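Alkyltransferase-like protein 1 (PDB 3GVA) recognises O6-alkylguanine lesions in DNA, bends the duplex and flips the damaged base into a hydrophobic pocket, presenting it to nucleotide excision repair. Local coordinates at residues P50-H53 with V54-R58; K21-T24 with Y25-A29; T8-Y11 with D12-E16. All coordinates share one frame; numbering follows the deposited sequence.

Contact 1: P50-H53 with V54-R58; sequences PETH and VPWHR
Thr52 and Val54 meet through a short polar link: the amide N of Val54 donates to Thr52 OG1 over 3.0 Å, nearly straight at 160°. The two side chains cross beside this bond, Val54 CG2 lying 3.4 Å from Thr52 OG1. The same methyl sits over one face of the His53 imidazole, a CH-pi contact of 3.9 Å from Val54 CG2 to the ring centroid. Thr52 turns its hydroxyl anti to its own backbone N (chi1 -179°), which leaves CG2 directed at the indole, where it comes within 3.6 Å of Trp56 CD1. Two waters bridge the segments. One accepts from Trp56 NE1 at 3.0 Å, lying in the plane of the indole at its edge, and is within hydrogen-bonding distance of the carbonyl oxygens of Pro50 and Thr52; the other lies between Thr52 O and Val54 O. Pro55 centres an inverse gamma turn, with Trp56 N bonded to Val54 O, just before the 3-10 segment 56-58. Further out, Val54 packs on Tyr11 and Val14 of helix 3-14, while Trp56 touches Gln78 and Arg81 of helix 73-84. The loop is thus spanned by one Thr hydroxyl and two waters, beside the gamma turn at Pro55.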
loop_
_atom_site.group_PDB
_atom_site.type_symbol
_atom_site.label_atom_id
_atom_site.label_comp_id
_atom_site.label_asym_id
_atom_site.label_seq_id
_atom_site.Cartn_x
_atom_site.Cartn_y
_atom_site.Cartn_z
ATOM N N PRO A 50 2.434 -5.612 12.589
ATOM C CA PRO A 50 3.142 -4.342 12.416
ATOM C C PRO A 50 4.647 -4.462 12.193
ATOM O O PRO A 50 5.264 -3.553 11.648
ATOM C CB PRO A 50 2.791 -3.568 13.692
ATOM C CG PRO A 50 2.518 -4.654 14.690
ATOM C CD PRO A 50 1.723 -5.639 13.879
ATOM N N GLU A 51 5.231 -5.584 12.607
ATOM C CA GLU A 51 6.667 -5.804 12.441
ATOM C C GLU A 51 7.015 -6.731 11.276
ATOM O O GLU A 51 8.156 -7.162 11.137
ATOM C CB GLU A 51 7.270 -6.353 13.739
ATOM C CG GLU A 51 7.385 -5.302 14.829
ATOM C CD GLU A 51 8.248 -4.133 14.392
ATOM O OE1 GLU A 51 9.456 -4.345 14.143
ATOM O OE2 GLU A 51 7.721 -3.007 14.286
ATOM N N THR A 52 6.027 -7.028 10.438
ATOM C CA THR A 52 6.236 -7.892 9.276
ATOM C C THR A 52 7.346 -7.377 8.365
ATOM O O THR A 52 7.690 -6.194 8.379
ATOM C CB THR A 52 4.965 -7.996 8.412
ATOM O OG1 THR A 52 5.215 -8.863 7.297
ATOM C CG2 THR A 52 4.580 -6.622 7.873
ATOM N N HIS A 53 7.877 -8.285 7.555
ATOM C CA HIS A 53 8.931 -7.987 6.595
ATOM C C HIS A 53 8.288 -7.518 5.287
ATOM O O HIS A 53 8.938 -6.881 4.464
ATOM C CB HIS A 53 9.735 -9.254 6.315
ATOM C CG HIS A 53 8.946 -10.307 5.599
ATOM N ND1 HIS A 53 8.956 -10.439 4.226
ATOM C CD2 HIS A 53 8.080 -11.239 6.060
ATOM C CE1 HIS A 53 8.132 -11.409 3.873
ATOM N NE2 HIS A 53 7.588 -11.912 4.967
ATOM N N VAL A 54 7.016 -7.859 5.091
ATOM C CA VAL A 54 6.306 -7.464 3.877
ATOM C C VAL A 54 6.293 -5.937 3.789
ATOM O O VAL A 54 5.939 -5.263 4.751
ATOM C CB VAL A 54 4.855 -8.000 3.882
ATOM C CG1 VAL A 54 4.120 -7.536 2.630
ATOM C CG2 VAL A 54 4.866 -9.524 3.943
ATOM N N PRO A 55 6.691 -5.373 2.633
ATOM C CA PRO A 55 6.715 -3.914 2.463
ATOM C C PRO A 55 5.336 -3.283 2.271
ATOM O O PRO A 55 5.077 -2.627 1.258
ATOM C CB PRO A 55 7.613 -3.725 1.246
ATOM C CG PRO A 55 7.293 -4.934 0.420
ATOM C CD PRO A 55 7.254 -6.052 1.448
ATOM N N TRP A 56 4.470 -3.465 3.265
ATOM C CA TRP A 56 3.106 -2.940 3.236
ATOM C C TRP A 56 3.018 -1.436 3.010
ATOM O O TRP A 56 1.994 -0.927 2.559
ATOM C CB TRP A 56 2.389 -3.279 4.548
ATOM C CG TRP A 56 3.110 -2.746 5.750
ATOM C CD1 TRP A 56 4.114 -3.358 6.445
ATOM C CD2 TRP A 56 2.944 -1.455 6.340
ATOM N NE1 TRP A 56 4.587 -2.527 7.427
ATOM C CE2 TRP A 56 3.887 -1.350 7.387
ATOM C CE3 TRP A 56 2.094 -0.375 6.083
ATOM C CZ2 TRP A 56 4.006 -0.204 8.179
ATOM C CZ3 TRP A 56 2.209 0.769 6.871
ATOM C CH2 TRP A 56 3.161 0.844 7.906
ATOM N N HIS A 57 4.088 -0.716 3.323
ATOM C CA HIS A 57 4.060 0.729 3.162
ATOM C C HIS A 57 3.958 1.138 1.695
ATOM O O HIS A 57 3.609 2.280 1.393
ATOM C CB HIS A 57 5.301 1.363 3.807
ATOM C CG HIS A 57 6.590 0.931 3.185
ATOM N ND1 HIS A 57 7.099 -0.341 3.332
ATOM C CD2 HIS A 57 7.448 1.586 2.367
ATOM C CE1 HIS A 57 8.211 -0.453 2.630
ATOM N NE2 HIS A 57 8.446 0.701 2.031
ATOM N N ARG A 58 4.248 0.206 0.787
ATOM C CA ARG A 58 4.175 0.499 -0.643
ATOM C C ARG A 58 2.770 0.324 -1.217
ATOM O O ARG A 58 2.546 0.533 -2.405
ATOM C CB ARG A 58 5.174 -0.368 -1.415
ATOM C CG ARG A 58 6.619 -0.004 -1.095
ATOM C CD ARG A 58 7.618 -0.894 -1.797
ATOM N NE ARG A 58 8.949 -0.695 -1.230
ATOM C CZ ARG A 58 9.908 -1.617 -1.221
ATOM N NH1 ARG A 58 9.692 -2.809 -1.762
ATOM N NH2 ARG A 58 11.066 -1.362 -0.627
HETATM O O HOH W 1 6.587 -3.703 9.382
HETATM O O HOH W 2 8.241 -4.019 6.367
#

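Contact 2: K21-T24 with Y25-A29; sequences KVST and YGEIA
With chi1 of 62°, Thr24 places OG1 between its backbone N and carbonyl carbon, facing the first turn of helix 25-31, whereas Ser23 extends OG anti to its own N (chi1 -167°) to meet the side chains of Glu27 and Ile28. Thr24 is the N-cap: Glu27 N donates to Thr24 OG1 over 3.2 Å at 162°, so that a side-chain oxygen serves an amide for which the helix has no preceding turn. The Thr24 carbonyl begins the regular pattern, accepting from Ile28 N at 2.9 Å with the donor nearly along the C=O axis. One residue thus binds two successive amides, one through its side chain and one through its backbone.

Around this cap the contacts are mostly between polar oxygens and aliphatic carbons. Glu27 CG passes 3.2 Å from Thr24 OG1, and Glu27 CB lies 3.3 Å from Ser23 OG. From the neighbouring position on the helix, Ile28 brings CD1 to 3.6 Å from Ser23 OG and CG1 alongside Thr24 O. The Glu27 chain bends at chi2, and its carboxylate pairs with Arg30.

Tyr25, inferred to be required for phosphate rotation and nucleotide flipping, is the first helical residue after the cap. Its side chain rests on Val41 and Met45 of helix 38-46, and Ala29 also touches Val41, so the capped helix start lies against that neighbouring helix.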
loop_
_atom_site.group_PDB
_atom_site.type_symbol
_atom_site.label_atom_id
_atom_site.label_comp_id
_atom_site.label_asym_id
_atom_site.label_seq_id
_atom_site.Cartn_x
_atom_site.Cartn_y
_atom_site.Cartn_z
ATOM N N LYS A 21 8.471 2.474 -5.371
ATOM C CA LYS A 21 7.226 2.386 -6.134
ATOM C C LYS A 21 6.072 2.005 -5.211
ATOM O O LYS A 21 6.292 1.607 -4.074
ATOM C CB LYS A 21 7.359 1.342 -7.244
ATOM C CG LYS A 21 8.385 1.697 -8.315
ATOM C CD LYS A 21 7.940 2.900 -9.118
ATOM C CE LYS A 21 8.965 3.278 -10.173
ATOM N NZ LYS A 21 8.527 4.491 -10.926
ATOM N N VAL A 22 4.840 2.131 -5.694
ATOM C CA VAL A 22 3.684 1.782 -4.876
ATOM C C VAL A 22 2.624 1.066 -5.695
ATOM O O VAL A 22 2.706 1.005 -6.922
ATOM C CB VAL A 22 3.029 3.044 -4.221
ATOM C CG1 VAL A 22 4.068 3.815 -3.406
ATOM C CG2 VAL A 22 2.406 3.948 -5.287
ATOM N N SER A 23 1.629 0.513 -5.015
ATOM C CA SER A 23 0.540 -0.161 -5.701
ATOM C C SER A 23 -0.720 -0.004 -4.858
ATOM O O SER A 23 -0.700 0.680 -3.825
ATOM C CB SER A 23 0.863 -1.642 -5.923
ATOM O OG SER A 23 -0.051 -2.211 -6.847
ATOM N N THR A 24 -1.815 -0.618 -5.298
ATOM C CA THR A 24 -3.083 -0.521 -4.576
ATOM C C THR A 24 -3.749 -1.891 -4.443
ATOM O O THR A 24 -3.360 -2.853 -5.118
ATOM C CB THR A 24 -4.063 0.419 -5.306
ATOM O OG1 THR A 24 -4.343 -0.118 -6.604
ATOM C CG2 THR A 24 -3.466 1.804 -5.469
ATOM N N TYR A 25 -4.758 -1.975 -3.582
ATOM C CA TYR A 25 -5.475 -3.226 -3.382
ATOM C C TYR A 25 -6.009 -3.747 -4.714
ATOM O O TYR A 25 -5.890 -4.936 -5.024
ATOM C CB TYR A 25 -6.654 -3.039 -2.418
ATOM C CG TYR A 25 -6.280 -2.618 -1.013
ATOM C CD1 TYR A 25 -5.013 -2.878 -0.497
ATOM C CD2 TYR A 25 -7.209 -1.991 -0.188
ATOM C CE1 TYR A 25 -4.677 -2.521 0.809
ATOM C CE2 TYR A 25 -6.889 -1.632 1.121
ATOM C CZ TYR A 25 -5.620 -1.901 1.612
ATOM O OH TYR A 25 -5.296 -1.552 2.903
ATOM N N GLY A 26 -6.595 -2.847 -5.498
ATOM C CA GLY A 26 -7.156 -3.222 -6.785
ATOM C C GLY A 26 -6.123 -3.732 -7.766
ATOM O O GLY A 26 -6.336 -4.744 -8.437
ATOM N N GLU A 27 -5.004 -3.024 -7.860
ATOM C CA GLU A 27 -3.929 -3.413 -8.764
ATOM C C GLU A 27 -3.370 -4.777 -8.383
ATOM O O GLU A 27 -3.144 -5.631 -9.241
ATOM C CB GLU A 27 -2.806 -2.373 -8.726
ATOM C CG GLU A 27 -3.142 -1.061 -9.394
ATOM C CD GLU A 27 -3.307 -1.205 -10.895
ATOM O OE1 GLU A 27 -4.443 -1.064 -11.390
ATOM O OE2 GLU A 27 -2.297 -1.470 -11.578
ATOM N N ILE A 28 -3.146 -4.985 -7.091
ATOM C CA ILE A 28 -2.594 -6.253 -6.626
ATOM C C ILE A 28 -3.561 -7.395 -6.908
ATOM O O ILE A 28 -3.148 -8.466 -7.365
ATOM C CB ILE A 28 -2.282 -6.203 -5.116
ATOM C CG1 ILE A 28 -1.154 -5.197 -4.857
ATOM C CG2 ILE A 28 -1.918 -7.595 -4.600
ATOM C CD1 ILE A 28 0.193 -5.572 -5.473
ATOM N N ALA A 29 -4.843 -7.166 -6.645
ATOM C CA ALA A 29 -5.856 -8.191 -6.876
ATOM C C ALA A 29 -5.865 -8.615 -8.338
ATOM O O ALA A 29 -5.963 -9.795 -8.644
ATOM C CB ALA A 29 -7.229 -7.675 -6.467
#

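Contact 3: T8-Y11 with D12-E16; sequences TKVY and DAVCE
Val10 and Val14, one helical turn apart, present their branches on the same side of helix 3-14, with Val10 CG1 at 4.3 Å from Val14 CG2. That distance makes a loose apolar contact, and Val14 CG2 approaches the Val10 carbonyl oxygen more closely, at 3.3 Å. Between the two residues runs a backbone bond, Val14 N to Val10 O, 2.9 Å long. Ala13 sets its methyl against the same carbonyl, Ala13 CB lying 3.3 Å from Val10 O.

Elsewhere round the helix, Asp12 folds back over the preceding turn. Its CG stands anti to its own carbonyl carbon (chi1 -78°), and OD2 comes to 3.0 Å from Thr8 O; both atoms are acceptors, so the proximity is not a bond. Thr8 O instead accepts from Asp12 N at 2.9 Å. Cys15 N donates to Tyr11 O, also at 2.9 Å, while Tyr11 CB leaves the backbone pointing away from 12-16, and Tyr11 OH bonds to Ala44 O.

The apolar side is shared with the rest of the domain: Val10 packs on Val41, Ala44 and Met45 of helix 38-46, and Ala13 meets Ile28 and Tyr31 of helix 25-31. The chemistry is that of an amphipathic helix, in which main-chain bonds join the carbonyls of Thr8, Lys9, Val10 and Tyr11 to the amides four residues on, while Val10, Ala13 and Val14 are buried and the Asp12 carboxylate lies on an exposed flank.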
loop_
_atom_site.group_PDB
_atom_site.type_symbol
_atom_site.label_atom_id
_atom_site.label_comp_id
_atom_site.label_asym_id
_atom_site.label_seq_id
_atom_site.Cartn_x
_atom_site.Cartn_y
_atom_site.Cartn_z
ATOM N N THR A 8 -1.137 -15.254 1.651
ATOM C CA THR A 8 0.266 -15.460 1.303
ATOM C C THR A 8 0.549 -15.058 -0.146
ATOM O O THR A 8 1.636 -14.564 -0.462
ATOM C CB THR A 8 0.686 -16.929 1.537
ATOM O OG1 THR A 8 -0.024 -17.794 0.642
ATOM C CG2 THR A 8 0.354 -17.340 2.967
ATOM N N LYS A 9 -0.431 -15.253 -1.019
ATOM C CA LYS A 9 -0.297 -14.898 -2.433
ATOM C C LYS A 9 -0.271 -13.372 -2.559
ATOM O O LYS A 9 0.413 -12.803 -3.423
ATOM C CB LYS A 9 -1.479 -15.471 -3.217
ATOM C CG LYS A 9 -1.249 -15.563 -4.717
ATOM C CD LYS A 9 -2.465 -16.144 -5.429
ATOM C CE LYS A 9 -2.150 -16.468 -6.883
ATOM N NZ LYS A 9 -1.571 -15.303 -7.617
ATOM N N VAL A 10 -1.032 -12.715 -1.685
ATOM C CA VAL A 10 -1.088 -11.261 -1.661
ATOM C C VAL A 10 0.259 -10.736 -1.168
ATOM O O VAL A 10 0.841 -9.841 -1.782
ATOM C CB VAL A 10 -2.211 -10.764 -0.717
ATOM C CG1 VAL A 10 -2.043 -9.277 -0.439
ATOM C CG2 VAL A 10 -3.584 -11.026 -1.359
ATOM N N TYR A 11 0.756 -11.297 -0.062
ATOM C CA TYR A 11 2.038 -10.856 0.481
ATOM C C TYR A 11 3.166 -11.055 -0.515
ATOM O O TYR A 11 4.047 -10.208 -0.618
ATOM C CB TYR A 11 2.352 -11.569 1.804
ATOM C CG TYR A 11 1.248 -11.399 2.833
ATOM C CD1 TYR A 11 0.396 -10.285 2.795
ATOM C CD2 TYR A 11 1.044 -12.347 3.833
ATOM C CE1 TYR A 11 -0.633 -10.128 3.727
ATOM C CE2 TYR A 11 0.025 -12.200 4.772
ATOM C CZ TYR A 11 -0.809 -11.089 4.709
ATOM O OH TYR A 11 -1.824 -10.945 5.622
ATOM N N ASP A 12 3.129 -12.165 -1.252
ATOM C CA ASP A 12 4.140 -12.445 -2.264
ATOM C C ASP A 12 4.116 -11.332 -3.291
ATOM O O ASP A 12 5.157 -10.853 -3.732
ATOM C CB ASP A 12 3.856 -13.761 -3.001
ATOM C CG ASP A 12 4.244 -14.976 -2.201
ATOM O OD1 ASP A 12 5.288 -14.923 -1.526
ATOM O OD2 ASP A 12 3.517 -15.991 -2.262
ATOM N N ALA A 13 2.913 -10.926 -3.676
ATOM C CA ALA A 13 2.763 -9.874 -4.665
ATOM C C ALA A 13 3.298 -8.543 -4.148
ATOM O O ALA A 13 3.977 -7.822 -4.878
ATOM C CB ALA A 13 1.289 -9.739 -5.072
ATOM N N VAL A 14 2.993 -8.215 -2.898
ATOM C CA VAL A 14 3.461 -6.960 -2.318
ATOM C C VAL A 14 4.997 -6.950 -2.236
ATOM O O VAL A 14 5.642 -5.928 -2.489
ATOM C CB VAL A 14 2.853 -6.735 -0.904
ATOM C CG1 VAL A 14 3.420 -5.461 -0.289
ATOM C CG2 VAL A 14 1.325 -6.637 -1.001
ATOM N N CYS A 15 5.579 -8.094 -1.895
ATOM C CA CYS A 15 7.034 -8.206 -1.803
ATOM C C CYS A 15 7.685 -7.919 -3.153
ATOM O O CYS A 15 8.888 -7.685 -3.234
ATOM C CB CYS A 15 7.441 -9.609 -1.335
ATOM S SG CYS A 15 7.127 -9.934 0.412
ATOM N N GLU A 16 6.890 -7.942 -4.216
ATOM C CA GLU A 16 7.423 -7.667 -5.543
ATOM C C GLU A 16 7.387 -6.195 -5.949
ATOM O O GLU A 16 8.039 -5.817 -6.915
ATOM C CB GLU A 16 6.697 -8.505 -6.586
ATOM C CG GLU A 16 7.066 -9.966 -6.530
ATOM C CD GLU A 16 6.387 -10.760 -7.616
ATOM O OE1 GLU A 16 5.149 -10.916 -7.553
ATOM O OE2 GLU A 16 7.090 -11.219 -8.543
#

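Overall arrangement
From the N terminus the chain passes first through contact 3 on helix 3-14, then contact 2 at the start of helix 25-31, and last contact 1 in the loop between helices 38-46 and 73-84. Each is a local contact within one continuous stretch, and none closes a long loop; they run in series, neither nesting nor crossing. They nevertheless touch in space. Ile28 of contact 2 packs on Ala13 of contact 3, joining the first two helices. Pro55 CG of contact 1 meets Val14 O and His53 lies against Cys15, bringing the later loop back onto contact 3. A probable hydrogen bond from Ser23 N to Arg58 O ties contacts 1 and 2, all within the DNA-binding domain.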